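Local coordinates for putative glucoamylase (Bacteroides caccae ATCC 43185, PDB 4QT9), which probably hydrolyses glycosidic bonds in glucans or related oligosaccharides, as a putative glucoamylase built on an alpha/alpha toroid, at residues Pro42-Leu46 against Arg97-Leu102; Thr66-Phe72 against Glu137-Leu141; Arg88-Leu92 against Gly155-Glu159; Val223-His229 against Lys426-Asn430; Pro241-Glu245 against Thr256-Pro260. All coordinates share one frame. Residues are numbered along the deposited sequence.

Contact 1. Residues Pro42-Leu46 against Arg97-Leu102; sequences PNSGL and RIVSFL
Pro42 to Ser44 turn through helical phi/psi without regular helical bonds, and the loop crosses one face of helix 88-104, with Ser44 CA 5.4 Å from Phe101 CA and Gly45 CA 5.4 Å from Ile98 CA. Pro42 O lies 3.5 Å from Arg97 CD. Asn43 O accepts from Arg97 NH1 at 3.2 Å; a water donates both to Asn43 O (3.1 Å) and to Arg97 O (2.7 Å). Ser44, chi1 p, sets CB over the Phe101 ring, 3.7 Å from its centroid, a CH-pi contact. Its OG takes Leu46 N at 3.0 Å in an ST turn and also bonds Glu41, while Ser44 O meets Ile98 CA at 3.5 Å. Gly45 has phi 77°, and a CB here would crowd Arg97 and Ile98. Leu46 (m, t) plugs in with CD2 3.4 Å from Ile98 CG2 and CD1 3.5 Å from Phe101 CD2. The loop after helix 21-37 is thus docked on a toroid helix by two chemistries: carbonyl to guanidinium at the exposed margin, apolar packing at the buried end.

Contact 2. Residues Thr66-Phe72 against Glu137-Leu141; sequences TSGGSGF and ETAFL
Phe140 spreads its ring beside that of Phe72, whose CZ lies over one face of it; the centroids are 5.5 Å apart, the planes at 56°, and Phe72 CE1 is 3.8 Å from Phe140 CB. Both side chains take chi1 m, and both rings meet Tyr266 edge-to-face. The backbones are the starts of helices 67-83 and 135-152, running nearly parallel at 18° with the axes of these short segments only 7.0 Å apart. Gly71 permits that closeness: its CA sits 3.7 Å from Leu141 CA and 3.5 Å from Phe140 O, a CA-H...O contact, and a CB would hit both. Gly68, its CA 4.3 Å from Glu137 CA, seats the Glu137 carboxylate, which a CB would strike. Leu141 (t, p) lays CB 3.6 Å from Ser67 O. At the N-terminus of helix 67-83, where Thr66 is the N-cap, Glu137 (m, m) curls its carboxylate over that helix's first turn, so that OE1 accepts from Gly68 N at 3.1 Å. A bound acetate, probably from the crystallisation liquor, lies about 3 Å from the Glu137 side chain. Such closely packed parallel helices, buried near the centre of the chain, suit the inner layer of an alpha/alpha toroid.

Contact 3. Residues Arg88-Leu92 against Gly155-Glu159; sequences REEGL and GNDKE
A capping box opens helix 157-172, and its glutamate doubles as the anchor for an arginine from the first turn of helix 88-104; the contact ties two helix starts of the alpha/alpha toroid together at the surface. Asn156 is the N-cap, with chi1 p, which brings OD1 to 2.8 Å from Glu159 N. In return Glu159 (m, t) folds back so that OE1 accepts from Asn156 N at 2.8 Å. Gly155 precedes the box, and a CB there would run into Glu159 OE1. Arg88 is fully extended, t at chi1, chi2 and chi3, and reaches across to meet the carboxylate side-on in a two-pronged salt bridge: NE to Glu159 OE2 at 2.8 Å and NH2 to Glu159 OE1 at 2.7 Å, both nearly linear. Asn156 ND2 sits over one face of the guanidinium, 3.9 Å from Arg88 NH2. One turn further along, Leu92 (t, p) points into the gap between the helices, CD1 3.9 Å from Glu159 CG and CD2 4.0 Å from Lys158 CB. The backbones stay well apart: the nearest CA atoms, those of Leu92 and Glu159, are 7.2 Å from each other, so direct contacts are made by side chains. Tyr152 of helix 135-152 touches both Leu92 and Glu159. One water completes the link, donating to Arg88 O at 3.1 Å and to Glu159 OE2 at 2.5 Å.

Contact 4. Residues Val223-His229 against Lys426-Asn430; sequences VPAAVYH and KLGFN
Leu427 is the bump here, and the first turn of helix 225-232 supplies the hollow. The segment 223-229 comes in extended at Val223 and Pro224, then enters helix 225-232, with a wider pi-type turn at 227-229. Opposite it helix 418-426 ends in a Schellman motif, where Gly428, at phi 87°, turns the chain away. The backbones come nearest at Ala225 and Leu427, whose CA atoms are 5.7 Å apart. Leu427 (m, t) presses its isobutyl group into the notch between Ala225 and Tyr228: CD2 is 4.0 Å from Ala225 CA and 3.6 Å from Tyr228 CB, while CD1 lies over the face of the Tyr228 ring, 4.2 Å from its centroid, in a CH-pi contact. Tyr228, chi1 t, forms one wall of this notch and reaches on to Phe429, with its CZ 3.8 Å from Phe429 CE1; these rings meet obliquely, at 55°. Tyr228 OH bonds Asp278. Ala216 of helix 209-217 also touches Leu427. The Lys426 side chain runs past Leu427 toward Val223, NZ donating to Val223 O at 3.0 Å and also bonding Ala216 O. Elsewhere at the edge a water links His229 NE2 and Lys426 O, 2.8 Å from each, and His229 ND1 pairs with Tyr280. Apolar Leu427 is thus enclosed, these polar atoms around it all have partners, and the residues after helix 418-426 are fastened to helix 225-232 and its lead-in.

Contact 5. Residues Pro241-Glu245 against Thr256-Pro260; sequences PHKVE and TEAGP
A two-stranded antiparallel hairpin, 239-244 with 247-251, lies at the surface against helix 284-301, and here its first strand is tied to the loop that follows the second. The residues from Pro241 to Val244 are extended; Glu245, with phi 56° and psi 33°, begins the turn into the next strand. In the loop, Glu257 has phi/psi of -81° and -28° between the extended Thr256 and Ala258, and Thr256 OG1 accepts from Ala258 N at 3.3 Å in an ST turn. The backbones come nearest at Val244 and Glu257, whose CA atoms are 6.9 Å apart, so side chains span the gap. His242 and Val244 both direct their CA-to-CB bonds toward the loop, as alternate residues of a strand do, whereas Lys243 between them turns away. His242, chi1 p, donates from NE2 to Glu257 O at 2.7 Å, almost straight and near the plane of the ring; its ND1 bonds Ser240 O. Val244 (t) lays CG2 3.5 Å from Glu257 O and 3.8 Å from Glu257 CB, with CG1 4.2 Å from Ala258 CB. Leu249 touches both Val244 and Ala258, and helix 284-301 adds Val294 against Val244 and Leu291 against Ala258. Both ring nitrogens thus face carbonyl oxygens, which cannot donate, consistent with a doubly protonated, probably cationic imidazole that holds the loop through its backbone by one short bond, the valine adding a small apolar patch.

Overall arrangement
Contacts 1, 2 and 3 form one cluster in which the segments alternate along the chain, and contacts 1 and 3 share helix 88-104, their centres about 16 Å apart. Contact 2 lies deepest, about 7 Å from the centre of the chain, and touches contact 1 through Leu46 CB on Ser70 OG (3.4 Å) and Leu102 CD2 on Leu141 CD2 (3.9 Å). Its acetate may mark a pocket, though it probably comes from the crystallisation liquor and no catalytic residue is identified; the centres of contacts 3, 4 and 5 are about 22, 22 and 27 Å from that of contact 2. Contact 5 is nested within the loop closed by contact 4, with centres about 25 Å apart.

Contact 1. Residues Pro42-Leu46 against Arg97-Leu102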
# COMPACT_ATOMS: atom_id res chain seq x y z
N PRO A 42 2.89 16.53 -12.88
CA PRO A 42 2.10 17.78 -12.91
C PRO A 42 0.69 17.74 -13.50
O PRO A 42 -0.20 18.36 -12.89
CB PRO A 42 2.97 18.74 -13.72
CG PRO A 42 3.98 17.88 -14.41
CD PRO A 42 4.21 16.73 -13.50
N ASN A 43 0.48 17.07 -14.66
CA ASN A 43 -0.83 17.00 -15.30
C ASN A 43 -1.87 16.28 -14.41
O ASN A 43 -2.97 16.80 -14.19
CB ASN A 43 -0.72 16.31 -16.67
CG ASN A 43 0.14 17.04 -17.67
OD1 ASN A 43 -0.31 17.94 -18.38
ND2 ASN A 43 1.40 16.64 -17.75
N SER A 44 -1.53 15.07 -13.93
CA SER A 44 -2.41 14.23 -13.13
C SER A 44 -2.51 14.62 -11.66
O SER A 44 -3.50 14.30 -11.02
CB SER A 44 -1.94 12.78 -13.21
OG SER A 44 -0.68 12.62 -12.59
N GLY A 45 -1.43 15.18 -11.10
CA GLY A 45 -1.35 15.46 -9.67
C GLY A 45 -1.05 14.18 -8.90
O GLY A 45 -0.95 14.18 -7.66
N LEU A 46 -0.87 13.07 -9.66
CA LEU A 46 -0.65 11.74 -9.11
C LEU A 46 0.82 11.37 -8.96
O LEU A 46 1.72 12.07 -9.45
CB LEU A 46 -1.38 10.66 -9.91
CG LEU A 46 -2.89 10.71 -9.77
CD1 LEU A 46 -3.52 9.78 -10.72
CD2 LEU A 46 -3.31 10.37 -8.36
N ARG A 97 -7.86 17.93 -9.42
CA ARG A 97 -6.94 17.59 -10.50
C ARG A 97 -6.84 16.04 -10.61
O ARG A 97 -6.97 15.51 -11.71
CB ARG A 97 -5.55 18.21 -10.24
CG ARG A 97 -4.51 17.85 -11.31
CD ARG A 97 -3.17 18.55 -11.12
NE ARG A 97 -3.26 20.01 -11.30
CZ ARG A 97 -3.32 20.63 -12.47
NH1 ARG A 97 -3.33 19.93 -13.61
NH2 ARG A 97 -3.41 21.96 -12.52
N ILE A 98 -6.65 15.33 -9.46
CA ILE A 98 -6.55 13.87 -9.43
C ILE A 98 -7.85 13.21 -9.97
O ILE A 98 -7.79 12.37 -10.86
CB ILE A 98 -6.19 13.35 -8.02
CG1 ILE A 98 -4.73 13.78 -7.60
CG2 ILE A 98 -6.41 11.83 -7.96
CD1 ILE A 98 -4.43 13.61 -6.06
N VAL A 99 -9.01 13.61 -9.44
CA VAL A 99 -10.31 13.08 -9.87
C VAL A 99 -10.52 13.33 -11.40
O VAL A 99 -10.97 12.43 -12.09
CB VAL A 99 -11.47 13.64 -9.02
CG1 VAL A 99 -12.82 13.16 -9.54
CG2 VAL A 99 -11.30 13.25 -7.54
N SER A 100 -10.15 14.52 -11.91
CA SER A 100 -10.31 14.84 -13.34
C SER A 100 -9.47 13.89 -14.19
O SER A 100 -9.94 13.43 -15.24
CB SER A 100 -9.94 16.29 -13.63
OG SER A 100 -10.76 17.18 -12.90
N PHE A 101 -8.23 13.59 -13.75
CA PHE A 101 -7.36 12.63 -14.44
C PHE A 101 -7.98 11.23 -14.43
O PHE A 101 -8.01 10.58 -15.47
CB PHE A 101 -5.94 12.59 -13.83
CG PHE A 101 -5.06 11.50 -14.43
CD1 PHE A 101 -4.32 11.74 -15.59
CD2 PHE A 101 -4.98 10.24 -13.84
CE1 PHE A 101 -3.51 10.73 -16.13
CE2 PHE A 101 -4.15 9.25 -14.37
CZ PHE A 101 -3.43 9.50 -15.52
N LEU A 102 -8.46 10.76 -13.27
CA LEU A 102 -9.04 9.42 -13.13
C LEU A 102 -10.34 9.24 -13.94
O LEU A 102 -10.65 8.11 -14.36
CB LEU A 102 -9.29 9.07 -11.65
CG LEU A 102 -8.03 8.94 -10.77
CD1 LEU A 102 -8.40 8.79 -9.32
CD2 LEU A 102 -7.17 7.75 -11.20
O HOH W 1 -5.99 16.30 -14.11
O HOH W 2 -2.61 19.79 -16.88

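Contact 2. Residues Thr66-Phe72 against Glu137-Leu141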
# COMPACT_ATOMS: atom_id res chain seq x y z
N THR A 66 1.62 5.51 -11.07
CA THR A 66 1.18 4.20 -10.58
C THR A 66 -0.19 4.37 -9.91
O THR A 66 -0.37 5.28 -9.12
CB THR A 66 2.28 3.58 -9.68
OG1 THR A 66 1.81 2.33 -9.17
CG2 THR A 66 2.72 4.49 -8.52
N SER A 67 -1.15 3.50 -10.22
CA SER A 67 -2.47 3.57 -9.63
C SER A 67 -2.45 3.23 -8.13
O SER A 67 -2.97 4.01 -7.33
CB SER A 67 -3.45 2.67 -10.38
OG SER A 67 -2.92 1.36 -10.54
N GLY A 68 -1.84 2.10 -7.75
CA GLY A 68 -1.76 1.65 -6.37
C GLY A 68 -1.06 2.64 -5.46
O GLY A 68 -1.62 3.06 -4.44
N GLY A 69 0.15 3.06 -5.86
CA GLY A 69 0.95 4.04 -5.14
C GLY A 69 0.24 5.37 -4.99
O GLY A 69 0.42 6.07 -3.98
N SER A 70 -0.60 5.72 -5.98
CA SER A 70 -1.40 6.95 -5.96
C SER A 70 -2.50 6.88 -4.89
O SER A 70 -2.80 7.91 -4.31
CB SER A 70 -1.99 7.24 -7.33
OG SER A 70 -0.94 7.75 -8.14
N GLY A 71 -3.03 5.68 -4.61
CA GLY A 71 -4.00 5.47 -3.53
C GLY A 71 -3.37 5.80 -2.18
O GLY A 71 -3.94 6.54 -1.37
N PHE A 72 -2.14 5.31 -1.97
CA PHE A 72 -1.33 5.62 -0.78
C PHE A 72 -1.02 7.10 -0.73
O PHE A 72 -1.07 7.70 0.33
CB PHE A 72 -0.01 4.82 -0.76
CG PHE A 72 -0.10 3.32 -0.93
CD1 PHE A 72 -1.31 2.65 -0.82
CD2 PHE A 72 1.04 2.57 -1.23
CE1 PHE A 72 -1.39 1.27 -0.98
CE2 PHE A 72 0.96 1.19 -1.39
CZ PHE A 72 -0.25 0.54 -1.25
N GLU A 137 -4.11 -3.31 -7.85
CA GLU A 137 -3.74 -1.90 -7.91
C GLU A 137 -4.99 -1.00 -7.84
O GLU A 137 -4.96 0.04 -7.17
CB GLU A 137 -2.95 -1.65 -9.20
CG GLU A 137 -1.52 -2.13 -9.09
CD GLU A 137 -0.59 -1.11 -8.45
OE1 GLU A 137 -0.24 -0.12 -9.13
OE2 GLU A 137 -0.25 -1.29 -7.26
N THR A 138 -6.09 -1.45 -8.45
CA THR A 138 -7.39 -0.74 -8.40
C THR A 138 -7.89 -0.67 -6.94
O THR A 138 -8.36 0.38 -6.49
CB THR A 138 -8.41 -1.42 -9.32
OG1 THR A 138 -7.93 -1.35 -10.65
CG2 THR A 138 -9.79 -0.78 -9.24
N ALA A 139 -7.72 -1.76 -6.19
CA ALA A 139 -8.15 -1.86 -4.80
C ALA A 139 -7.38 -0.87 -3.91
O ALA A 139 -8.01 -0.21 -3.08
CB ALA A 139 -7.98 -3.27 -4.32
N PHE A 140 -6.05 -0.76 -4.09
CA PHE A 140 -5.20 0.18 -3.36
C PHE A 140 -5.57 1.63 -3.71
O PHE A 140 -5.60 2.47 -2.84
CB PHE A 140 -3.70 -0.09 -3.61
CG PHE A 140 -3.25 -1.44 -3.07
CD1 PHE A 140 -3.73 -1.92 -1.86
CD2 PHE A 140 -2.36 -2.23 -3.79
CE1 PHE A 140 -3.36 -3.18 -1.39
CE2 PHE A 140 -1.96 -3.48 -3.31
CZ PHE A 140 -2.47 -3.96 -2.12
N LEU A 141 -5.92 1.90 -4.94
CA LEU A 141 -6.39 3.25 -5.31
C LEU A 141 -7.74 3.55 -4.66
O LEU A 141 -7.94 4.66 -4.14
CB LEU A 141 -6.48 3.38 -6.85
CG LEU A 141 -6.98 4.71 -7.45
CD1 LEU A 141 -6.06 5.93 -7.09
CD2 LEU A 141 -7.01 4.62 -8.95

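Contact 3. Residues Arg88-Leu92 against Gly155-Glu159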
# COMPACT_ATOMS: atom_id res chain seq x y z
N ARG A 88 -6.68 24.33 2.93
CA ARG A 88 -7.90 23.61 2.55
C ARG A 88 -8.16 23.77 1.04
O ARG A 88 -8.54 22.80 0.37
CB ARG A 88 -9.10 24.18 3.37
CG ARG A 88 -10.46 23.57 3.07
CD ARG A 88 -11.57 24.23 3.87
NE ARG A 88 -12.82 23.45 3.82
CZ ARG A 88 -13.86 23.65 4.62
NH1 ARG A 88 -13.83 24.60 5.55
NH2 ARG A 88 -14.94 22.89 4.51
N GLU A 89 -7.97 25.01 0.51
CA GLU A 89 -8.17 25.40 -0.89
C GLU A 89 -7.15 24.70 -1.80
O GLU A 89 -7.55 24.18 -2.85
CB GLU A 89 -8.09 26.94 -1.08
CG GLU A 89 -9.11 27.73 -0.28
CD GLU A 89 -8.99 27.77 1.24
OE1 GLU A 89 -7.84 27.79 1.76
OE2 GLU A 89 -10.05 27.79 1.90
N GLU A 90 -5.86 24.67 -1.40
CA GLU A 90 -4.80 23.98 -2.14
C GLU A 90 -5.04 22.46 -2.22
O GLU A 90 -4.83 21.86 -3.29
CB GLU A 90 -3.43 24.22 -1.51
CG GLU A 90 -2.86 25.60 -1.79
CD GLU A 90 -1.63 25.97 -0.98
OE1 GLU A 90 -1.52 25.54 0.19
OE2 GLU A 90 -0.80 26.73 -1.52
N GLY A 91 -5.44 21.86 -1.11
CA GLY A 91 -5.72 20.43 -1.05
C GLY A 91 -6.89 20.03 -1.94
O GLY A 91 -6.84 18.99 -2.59
N LEU A 92 -7.93 20.86 -1.97
CA LEU A 92 -9.12 20.63 -2.82
C LEU A 92 -8.73 20.80 -4.28
O LEU A 92 -9.19 20.02 -5.12
CB LEU A 92 -10.27 21.58 -2.43
CG LEU A 92 -11.59 21.43 -3.21
CD1 LEU A 92 -12.27 20.11 -2.90
CD2 LEU A 92 -12.52 22.60 -2.91
N GLY A 155 -18.34 18.11 3.91
CA GLY A 155 -17.67 19.40 3.77
C GLY A 155 -18.54 20.48 3.17
O GLY A 155 -19.77 20.44 3.28
N ASN A 156 -17.92 21.48 2.53
CA ASN A 156 -18.69 22.53 1.88
C ASN A 156 -19.24 21.99 0.54
O ASN A 156 -18.92 20.86 0.17
CB ASN A 156 -17.84 23.80 1.72
CG ASN A 156 -16.62 23.66 0.85
OD1 ASN A 156 -16.57 22.84 -0.08
ND2 ASN A 156 -15.66 24.52 1.07
N ASP A 157 -20.05 22.79 -0.20
CA ASP A 157 -20.66 22.36 -1.46
C ASP A 157 -19.63 21.91 -2.52
O ASP A 157 -19.89 20.94 -3.23
CB ASP A 157 -21.55 23.47 -2.03
CG ASP A 157 -22.89 23.62 -1.30
OD1 ASP A 157 -23.11 22.89 -0.29
OD2 ASP A 157 -23.73 24.44 -1.75
N LYS A 158 -18.47 22.56 -2.60
CA LYS A 158 -17.43 22.22 -3.58
C LYS A 158 -16.76 20.90 -3.21
O LYS A 158 -16.42 20.12 -4.11
CB LYS A 158 -16.39 23.34 -3.66
CG LYS A 158 -17.02 24.68 -4.04
CD LYS A 158 -15.99 25.76 -4.27
CE LYS A 158 -15.33 26.26 -3.02
NZ LYS A 158 -14.17 27.13 -3.34
N GLU A 159 -16.58 20.66 -1.91
CA GLU A 159 -16.02 19.41 -1.36
C GLU A 159 -16.99 18.25 -1.59
O GLU A 159 -16.56 17.19 -2.05
CB GLU A 159 -15.71 19.58 0.12
CG GLU A 159 -14.41 20.33 0.36
CD GLU A 159 -14.19 20.92 1.74
OE1 GLU A 159 -15.15 21.00 2.53
OE2 GLU A 159 -13.04 21.33 2.02
O HOH W 3 -11.60 22.49 0.37

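Contact 4. Residues Val223-His229 against Lys426-Asn430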
# COMPACT_ATOMS: atom_id res chain seq x y z
N VAL A 223 -19.41 -8.68 -5.28
CA VAL A 223 -19.30 -10.10 -5.52
C VAL A 223 -19.98 -10.92 -4.40
O VAL A 223 -20.05 -10.43 -3.26
CB VAL A 223 -17.82 -10.54 -5.70
CG1 VAL A 223 -17.17 -9.78 -6.85
CG2 VAL A 223 -17.02 -10.38 -4.41
N PRO A 224 -20.44 -12.17 -4.69
CA PRO A 224 -20.98 -13.03 -3.60
C PRO A 224 -19.92 -13.33 -2.53
O PRO A 224 -18.74 -13.33 -2.84
CB PRO A 224 -21.35 -14.33 -4.32
CG PRO A 224 -21.29 -14.04 -5.76
CD PRO A 224 -20.42 -12.87 -5.99
N ALA A 225 -20.34 -13.65 -1.27
CA ALA A 225 -19.40 -13.99 -0.19
C ALA A 225 -18.58 -15.22 -0.54
O ALA A 225 -17.43 -15.31 -0.12
CB ALA A 225 -20.13 -14.21 1.11
N ALA A 226 -19.14 -16.14 -1.37
CA ALA A 226 -18.45 -17.37 -1.81
C ALA A 226 -17.11 -17.05 -2.50
O ALA A 226 -16.16 -17.82 -2.39
CB ALA A 226 -19.34 -18.17 -2.75
N VAL A 227 -17.02 -15.90 -3.16
CA VAL A 227 -15.80 -15.44 -3.84
C VAL A 227 -14.67 -15.30 -2.80
O VAL A 227 -13.56 -15.75 -3.08
CB VAL A 227 -16.04 -14.15 -4.66
CG1 VAL A 227 -14.72 -13.53 -5.16
CG2 VAL A 227 -16.97 -14.43 -5.82
N TYR A 228 -14.98 -14.75 -1.60
CA TYR A 228 -14.00 -14.62 -0.50
C TYR A 228 -13.70 -15.97 0.18
O TYR A 228 -12.54 -16.27 0.40
CB TYR A 228 -14.51 -13.62 0.55
CG TYR A 228 -13.63 -13.49 1.79
CD1 TYR A 228 -12.48 -12.71 1.77
CD2 TYR A 228 -14.00 -14.09 2.99
CE1 TYR A 228 -11.68 -12.58 2.90
CE2 TYR A 228 -13.20 -13.97 4.13
CZ TYR A 228 -12.03 -13.23 4.07
OH TYR A 228 -11.22 -13.12 5.18
N HIS A 229 -14.73 -16.78 0.51
CA HIS A 229 -14.57 -18.05 1.21
C HIS A 229 -13.94 -19.15 0.34
O HIS A 229 -13.06 -19.88 0.83
CB HIS A 229 -15.91 -18.49 1.80
CG HIS A 229 -16.32 -17.62 2.95
ND1 HIS A 229 -15.60 -17.61 4.14
CD2 HIS A 229 -17.30 -16.70 3.03
CE1 HIS A 229 -16.17 -16.69 4.90
NE2 HIS A 229 -17.21 -16.13 4.28
N LYS A 426 -20.82 -8.54 5.33
CA LYS A 426 -21.07 -9.59 4.31
C LYS A 426 -20.05 -10.73 4.39
O LYS A 426 -20.45 -11.89 4.34
CB LYS A 426 -21.04 -9.00 2.87
CG LYS A 426 -21.54 -9.97 1.79
CD LYS A 426 -21.15 -9.54 0.35
CE LYS A 426 -22.05 -8.61 -0.45
NZ LYS A 426 -21.49 -8.27 -1.83
N LEU A 427 -18.74 -10.41 4.52
CA LEU A 427 -17.65 -11.41 4.56
C LEU A 427 -17.36 -12.00 5.94
O LEU A 427 -16.45 -12.82 6.07
CB LEU A 427 -16.34 -10.84 3.98
CG LEU A 427 -16.40 -10.34 2.56
CD1 LEU A 427 -15.03 -9.92 2.08
CD2 LEU A 427 -17.05 -11.37 1.62
N GLY A 428 -18.12 -11.59 6.95
CA GLY A 428 -17.99 -12.14 8.30
C GLY A 428 -16.96 -11.47 9.19
O GLY A 428 -16.61 -12.02 10.24
N PHE A 429 -16.50 -10.27 8.82
CA PHE A 429 -15.55 -9.52 9.66
C PHE A 429 -16.26 -8.84 10.83
O PHE A 429 -17.45 -8.50 10.75
CB PHE A 429 -14.75 -8.49 8.85
CG PHE A 429 -13.66 -9.07 7.99
CD1 PHE A 429 -13.94 -9.53 6.70
CD2 PHE A 429 -12.33 -9.08 8.43
CE1 PHE A 429 -12.91 -10.03 5.88
CE2 PHE A 429 -11.31 -9.53 7.59
CZ PHE A 429 -11.61 -10.03 6.34
N ASN A 430 -15.52 -8.66 11.90
CA ASN A 430 -15.95 -8.07 13.15
C ASN A 430 -14.84 -7.19 13.73
O ASN A 430 -13.66 -7.49 13.52
CB ASN A 430 -16.26 -9.24 14.12
CG ASN A 430 -16.91 -8.88 15.44
OD1 ASN A 430 -17.58 -7.85 15.60
ND2 ASN A 430 -16.79 -9.79 16.40
O HOH W 4 -19.47 -14.52 4.77

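Contact 5. Residues Pro241-Glu245 against Thr256-Pro260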
# COMPACT_ATOMS: atom_id res chain seq x y z
N PRO A 241 -1.28 -22.71 11.04
CA PRO A 241 -0.35 -22.26 12.08
C PRO A 241 1.04 -22.91 11.97
O PRO A 241 1.15 -24.12 11.76
CB PRO A 241 -1.06 -22.64 13.38
CG PRO A 241 -2.52 -22.71 13.01
CD PRO A 241 -2.51 -23.29 11.62
N HIS A 242 2.10 -22.07 12.02
CA HIS A 242 3.50 -22.51 11.97
C HIS A 242 4.38 -21.47 12.66
O HIS A 242 3.98 -20.31 12.81
CB HIS A 242 3.97 -22.76 10.52
CG HIS A 242 3.88 -21.55 9.65
ND1 HIS A 242 2.65 -21.04 9.26
CD2 HIS A 242 4.86 -20.76 9.17
CE1 HIS A 242 2.92 -19.96 8.55
NE2 HIS A 242 4.24 -19.76 8.45
N LYS A 243 5.57 -21.88 13.06
CA LYS A 243 6.53 -21.02 13.73
C LYS A 243 7.63 -20.58 12.78
O LYS A 243 8.08 -21.37 11.94
CB LYS A 243 7.13 -21.73 14.94
CG LYS A 243 6.11 -22.06 16.04
CD LYS A 243 6.08 -21.01 17.15
CE LYS A 243 7.11 -21.23 18.23
NZ LYS A 243 6.79 -22.37 19.12
N VAL A 244 8.01 -19.31 12.88
CA VAL A 244 9.09 -18.69 12.10
C VAL A 244 9.86 -17.85 13.10
O VAL A 244 9.25 -17.04 13.79
CB VAL A 244 8.62 -17.85 10.86
CG1 VAL A 244 9.84 -17.41 10.03
CG2 VAL A 244 7.63 -18.61 9.99
N GLU A 245 11.19 -18.07 13.23
CA GLU A 245 12.08 -17.34 14.15
C GLU A 245 11.56 -17.46 15.62
O GLU A 245 11.68 -16.51 16.40
CB GLU A 245 12.22 -15.85 13.72
CG GLU A 245 12.86 -15.57 12.36
CD GLU A 245 14.30 -16.00 12.16
OE1 GLU A 245 15.15 -15.72 13.04
OE2 GLU A 245 14.59 -16.62 11.10
N THR A 256 5.73 -18.98 0.83
CA THR A 256 6.72 -18.59 1.83
C THR A 256 6.24 -18.92 3.26
O THR A 256 5.04 -19.13 3.48
CB THR A 256 7.07 -17.10 1.68
OG1 THR A 256 8.06 -16.75 2.64
CG2 THR A 256 5.86 -16.16 1.79
N GLU A 257 7.19 -19.01 4.23
CA GLU A 257 6.85 -19.21 5.64
C GLU A 257 6.44 -17.86 6.25
O GLU A 257 5.69 -17.82 7.22
CB GLU A 257 8.02 -19.84 6.44
CG GLU A 257 8.21 -21.35 6.32
CD GLU A 257 8.94 -21.99 7.49
OE1 GLU A 257 10.20 -22.07 7.47
OE2 GLU A 257 8.26 -22.30 8.50
N ALA A 258 6.97 -16.75 5.71
CA ALA A 258 6.72 -15.37 6.18
C ALA A 258 7.06 -14.38 5.06
O ALA A 258 8.21 -14.27 4.62
CB ALA A 258 7.55 -15.07 7.44
N GLY A 259 6.06 -13.69 4.57
CA GLY A 259 6.26 -12.78 3.45
C GLY A 259 7.03 -11.50 3.75
O GLY A 259 7.34 -11.20 4.92
N PRO A 260 7.27 -10.71 2.69
CA PRO A 260 7.89 -9.38 2.88
C PRO A 260 6.94 -8.53 3.74
O PRO A 260 5.71 -8.72 3.69
CB PRO A 260 8.05 -8.85 1.45
CG PRO A 260 7.06 -9.58 0.66
CD PRO A 260 6.93 -10.94 1.27